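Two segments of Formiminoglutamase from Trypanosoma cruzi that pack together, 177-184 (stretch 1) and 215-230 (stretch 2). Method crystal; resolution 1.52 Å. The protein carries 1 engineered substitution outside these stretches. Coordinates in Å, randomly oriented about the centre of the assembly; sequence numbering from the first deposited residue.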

# COMPACT_ATOMS: atom_id res chain seq x y z
N GLY A 177 -12.10 9.59 -32.77
CA GLY A 177 -11.49 8.55 -31.96
C GLY A 177 -9.97 8.56 -31.89
O GLY A 177 -9.41 8.05 -30.93
N LYS A 178 -9.31 9.12 -32.90
CA LYS A 178 -7.86 9.25 -32.85
C LYS A 178 -7.46 10.11 -31.67
O LYS A 178 -6.30 10.19 -31.31
N ARG A 179 -8.44 10.79 -31.07
CA ARG A 179 -8.17 11.68 -29.94
C ARG A 179 -8.73 11.15 -28.63
O ARG A 179 -8.97 11.90 -27.69
N PHE A 180 -8.91 9.84 -28.57
CA PHE A 180 -9.38 9.17 -27.37
C PHE A 180 -8.35 8.20 -26.80
O PHE A 180 -7.85 7.32 -27.49
N VAL A 181 -8.04 8.37 -25.52
CA VAL A 181 -7.08 7.50 -24.86
C VAL A 181 -7.69 6.83 -23.62
O VAL A 181 -8.31 7.49 -22.78
N GLU A 182 -7.53 5.51 -23.55
CA GLU A 182 -7.82 4.75 -22.35
C GLU A 182 -6.50 4.67 -21.60
O GLU A 182 -5.53 4.12 -22.11
N PHE A 183 -6.47 5.23 -20.40
CA PHE A 183 -5.23 5.39 -19.67
C PHE A 183 -5.18 4.56 -18.39
O PHE A 183 -6.06 4.67 -17.55
N ALA A 184 -4.15 3.72 -18.28
CA ALA A 184 -3.95 2.87 -17.11
C ALA A 184 -5.02 1.79 -16.99
O ALA A 184 -5.37 1.37 -15.90
N GLY A 215 6.66 5.98 -16.58
CA GLY A 215 6.43 7.01 -15.59
C GLY A 215 5.07 7.59 -15.90
O GLY A 215 4.77 7.86 -17.06
N ALA A 216 4.24 7.75 -14.88
CA ALA A 216 2.85 8.13 -15.09
C ALA A 216 2.71 9.49 -15.78
O ALA A 216 1.94 9.65 -16.72
N VAL A 217 3.48 10.46 -15.30
CA VAL A 217 3.42 11.81 -15.83
C VAL A 217 3.88 11.86 -17.29
O VAL A 217 3.22 12.47 -18.12
N ALA A 218 5.00 11.19 -17.59
CA ALA A 218 5.50 11.08 -18.96
C ALA A 218 4.52 10.37 -19.89
O ALA A 218 4.31 10.78 -21.03
N ALA A 219 3.93 9.29 -19.39
CA ALA A 219 2.92 8.56 -20.14
C ALA A 219 1.71 9.46 -20.39
O ALA A 219 1.15 9.45 -21.48
N LEU A 220 1.32 10.22 -19.37
CA LEU A 220 0.19 11.15 -19.49
C LEU A 220 0.50 12.35 -20.41
O LEU A 220 -0.39 12.89 -21.04
N GLU A 221 1.75 12.77 -20.47
CA GLU A 221 2.16 13.78 -21.44
C GLU A 221 1.89 13.25 -22.84
O GLU A 221 1.29 13.92 -23.68
N ASP A 222 2.34 12.03 -23.07
CA ASP A 222 2.10 11.35 -24.33
C ASP A 222 0.60 11.38 -24.65
O ASP A 222 0.21 11.66 -25.78
N ALA A 223 -0.21 11.09 -23.64
CA ALA A 223 -1.66 11.02 -23.79
C ALA A 223 -2.27 12.36 -24.22
O ALA A 223 -3.16 12.39 -25.08
N PHE A 224 -1.80 13.46 -23.64
CA PHE A 224 -2.28 14.79 -24.04
C PHE A 224 -1.81 15.19 -25.44
O PHE A 224 -2.42 16.03 -26.11
N GLY A 225 -0.70 14.60 -25.87
CA GLY A 225 -0.23 14.78 -27.23
C GLY A 225 -1.23 14.21 -28.21
O GLY A 225 -1.48 14.78 -29.26
N LEU A 226 -1.80 13.06 -27.84
CA LEU A 226 -2.83 12.39 -28.63
C LEU A 226 -4.20 13.08 -28.54
O LEU A 226 -4.86 13.29 -29.55
N THR A 227 -4.63 13.42 -27.33
CA THR A 227 -5.91 14.08 -27.17
C THR A 227 -5.87 15.52 -27.72
O THR A 227 -6.79 15.97 -28.38
N GLY A 228 -4.80 16.24 -27.43
CA GLY A 228 -4.62 17.57 -27.98
C GLY A 228 -5.54 18.65 -27.43
O GLY A 228 -5.70 18.78 -26.22
N LYS A 229 -6.13 19.44 -28.32
CA LYS A 229 -6.89 20.60 -27.90
C LYS A 229 -8.16 20.21 -27.16
O LYS A 229 -8.75 19.16 -27.44
N ASN A 230 -8.57 21.05 -26.21
CA ASN A 230 -9.87 20.91 -25.59
C ASN A 230 -10.04 19.52 -25.00
O ASN A 230 -11.03 18.83 -25.26

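Which side chains form the apolar part of the contact? The strand 180-183 runs nearly antiparallel to the helix 216-227, with an angle of 159° between their directions and a closest approach of 8.0 Å between their axes. Side chains alternate along a strand, so Val 181 and Phe 183 point toward the helix, while Phe 180, just before Val 181, points away and Glu 182, between the two, is out of reach. The helix answers with Ala 219 and Ala 223, one turn apart and both pointing toward the strand; their short side chains suit so close an approach. Val 181, with chi1 t, places CG1 4.2 Å from CB of Ala 223. CG2 of Val 181 lies 3.9 Å from CD1 of Leu 226, which leaves the helix sideways in the m, t rotamer, and 4.1 Å from CG2 of Thr 227.

How does the ring of Phe 183 fit against the helix? Its chi1 is t and its chi2 is -88°, and this conformation carries the ring along the helix surface, where it meets several residues at once. CZ of Phe 183 lies 3.7 Å from CB of Ala 219 and 4.0 Å from CB of Leu 220, while CD2 of Phe 183 is 4.0 Å from CB of Ala 223. Leu 220, in the t, p rotamer, sets CD1 over one face of the ring. Backbone carbonyls approach the ring edge instead: CE2 of Phe 183 is 3.6 Å from O of Ala 219, and CZ of Phe 183 is 3.8 Å from O of Ala 216. Phe 183 is buried, and so are the four helix residues it touches.

What holds the polar end together? Arg 179 leaves its backbone sideways, but its end comes nearer to the second stretch, through chi1 m, chi2 t and chi3 p, and reaches the point where the helix finishes. There the last carbonyls lack the amide partners that a further turn would supply, and the guanidinium meets two backbone oxygens at its edge. NE of Arg 179 donates a hydrogen bond to O of Thr 227 at 2.8 Å. NH2 of Arg 179 adds a weak one to the same O of Thr 227 at 3.3 Å and another weak one to O of Lys 229, short at 2.6 Å but poorly angled. Gly 228, between these acceptors, has positive phi, a conformation that favours glycine, as the chain leaves the helix. The aliphatic part of the arginine also packs here, with CG of Arg 179 3.5 Å from O of Leu 226.

Does solvent take part? Water 1 bridges the two backbones beside the arginine, donating to O of Lys 178 at 2.7 Å and to O of Leu 226 at 3.1 Å. Those carbonyl oxygens, O of Lys 178 and O of Leu 226, are 3.8 Å apart; both are acceptors, so they cannot bond to each other, and the water supplies the protons. The side chain of Lys 178, with chi1 m and chi2 t, leads away from the contact, leaving its backbone to make this link.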

# COMPACT_ATOMS: atom_id res chain seq x y z
CB LYS A 178 -7.31 9.89 -34.12
CG LYS A 178 -7.77 9.27 -35.41
CD LYS A 178 -7.14 9.99 -36.60
CE LYS A 178 -8.13 10.14 -37.76
NZ LYS A 178 -7.59 10.93 -38.90
CB ARG A 179 -8.64 13.10 -30.25
CG ARG A 179 -7.79 13.75 -31.34
CD ARG A 179 -8.35 15.07 -31.80
NE ARG A 179 -8.39 16.05 -30.73
CZ ARG A 179 -8.80 17.30 -30.90
NH1 ARG A 179 -9.19 17.71 -32.10
NH2 ARG A 179 -8.82 18.14 -29.88
CB PHE A 180 -10.72 8.46 -27.62
CG PHE A 180 -11.20 7.66 -26.45
CD1 PHE A 180 -11.53 8.27 -25.26
CD2 PHE A 180 -11.32 6.29 -26.55
CE1 PHE A 180 -11.97 7.53 -24.19
CE2 PHE A 180 -11.76 5.54 -25.47
CZ PHE A 180 -12.09 6.16 -24.29
CB VAL A 181 -5.79 8.25 -24.47
CG1 VAL A 181 -4.85 7.33 -23.72
CG2 VAL A 181 -5.12 8.82 -25.71
CB GLU A 182 -8.29 3.34 -22.70
CG GLU A 182 -9.58 3.29 -23.51
CD GLU A 182 -10.84 3.36 -22.65
OE1 GLU A 182 -10.77 3.87 -21.52
OE2 GLU A 182 -11.90 2.92 -23.13
CB PHE A 183 -5.01 6.86 -19.33
CG PHE A 183 -3.62 7.18 -18.92
CD1 PHE A 183 -3.22 7.07 -17.59
CD2 PHE A 183 -2.68 7.57 -19.87
CE1 PHE A 183 -1.93 7.36 -17.22
CE2 PHE A 183 -1.38 7.86 -19.50
CZ PHE A 183 -1.00 7.75 -18.17
CB ALA A 184 -3.91 3.69 -15.83
CB ALA A 216 2.08 8.11 -13.78
CB VAL A 217 4.22 12.80 -14.93
CG1 VAL A 217 4.48 14.11 -15.64
CG2 VAL A 217 3.49 13.03 -13.62
CB ALA A 218 6.85 10.37 -18.99
CB ALA A 219 2.51 7.32 -19.37
CB LEU A 220 -0.25 11.65 -18.11
CG LEU A 220 -1.45 12.60 -18.12
CD1 LEU A 220 -2.65 11.91 -18.71
CD2 LEU A 220 -1.75 13.05 -16.73
CB GLU A 221 3.63 14.12 -21.28
CG GLU A 221 3.89 15.05 -20.11
CD GLU A 221 5.36 15.21 -19.79
OE1 GLU A 221 6.18 14.42 -20.30
OE2 GLU A 221 5.69 16.13 -19.01
CB ASP A 222 2.62 9.90 -24.28
CG ASP A 222 4.15 9.81 -24.32
OD1 ASP A 222 4.83 10.85 -24.35
OD2 ASP A 222 4.68 8.68 -24.32
CB ALA A 223 -2.33 10.50 -22.50
CB PHE A 224 -1.87 15.86 -23.02
CG PHE A 224 -2.54 15.71 -21.70
CD1 PHE A 224 -3.81 15.18 -21.61
CD2 PHE A 224 -1.89 16.12 -20.53
CE1 PHE A 224 -4.43 15.06 -20.38
CE2 PHE A 224 -2.51 15.99 -19.29
CZ PHE A 224 -3.78 15.46 -19.22
CB LEU A 226 -2.94 10.92 -28.21
CG LEU A 226 -1.75 10.01 -28.52
CD1 LEU A 226 -1.82 8.71 -27.75
CD2 LEU A 226 -1.68 9.75 -30.02
CB THR A 227 -6.35 14.09 -25.71
OG1 THR A 227 -5.38 14.79 -24.92
CG2 THR A 227 -6.48 12.66 -25.19
CB LYS A 229 -7.27 21.46 -29.10
CG LYS A 229 -6.10 21.88 -29.95
CD LYS A 229 -6.22 23.34 -30.32
CE LYS A 229 -7.65 23.73 -30.65
NZ LYS A 229 -7.80 25.18 -30.99
CB ASN A 230 -10.97 21.19 -26.62
CG ASN A 230 -10.83 22.56 -27.24
OD1 ASN A 230 -10.54 23.54 -26.56
ND2 ASN A 230 -11.02 22.63 -28.55
O HOH W 1 -4.31 11.80 -32.23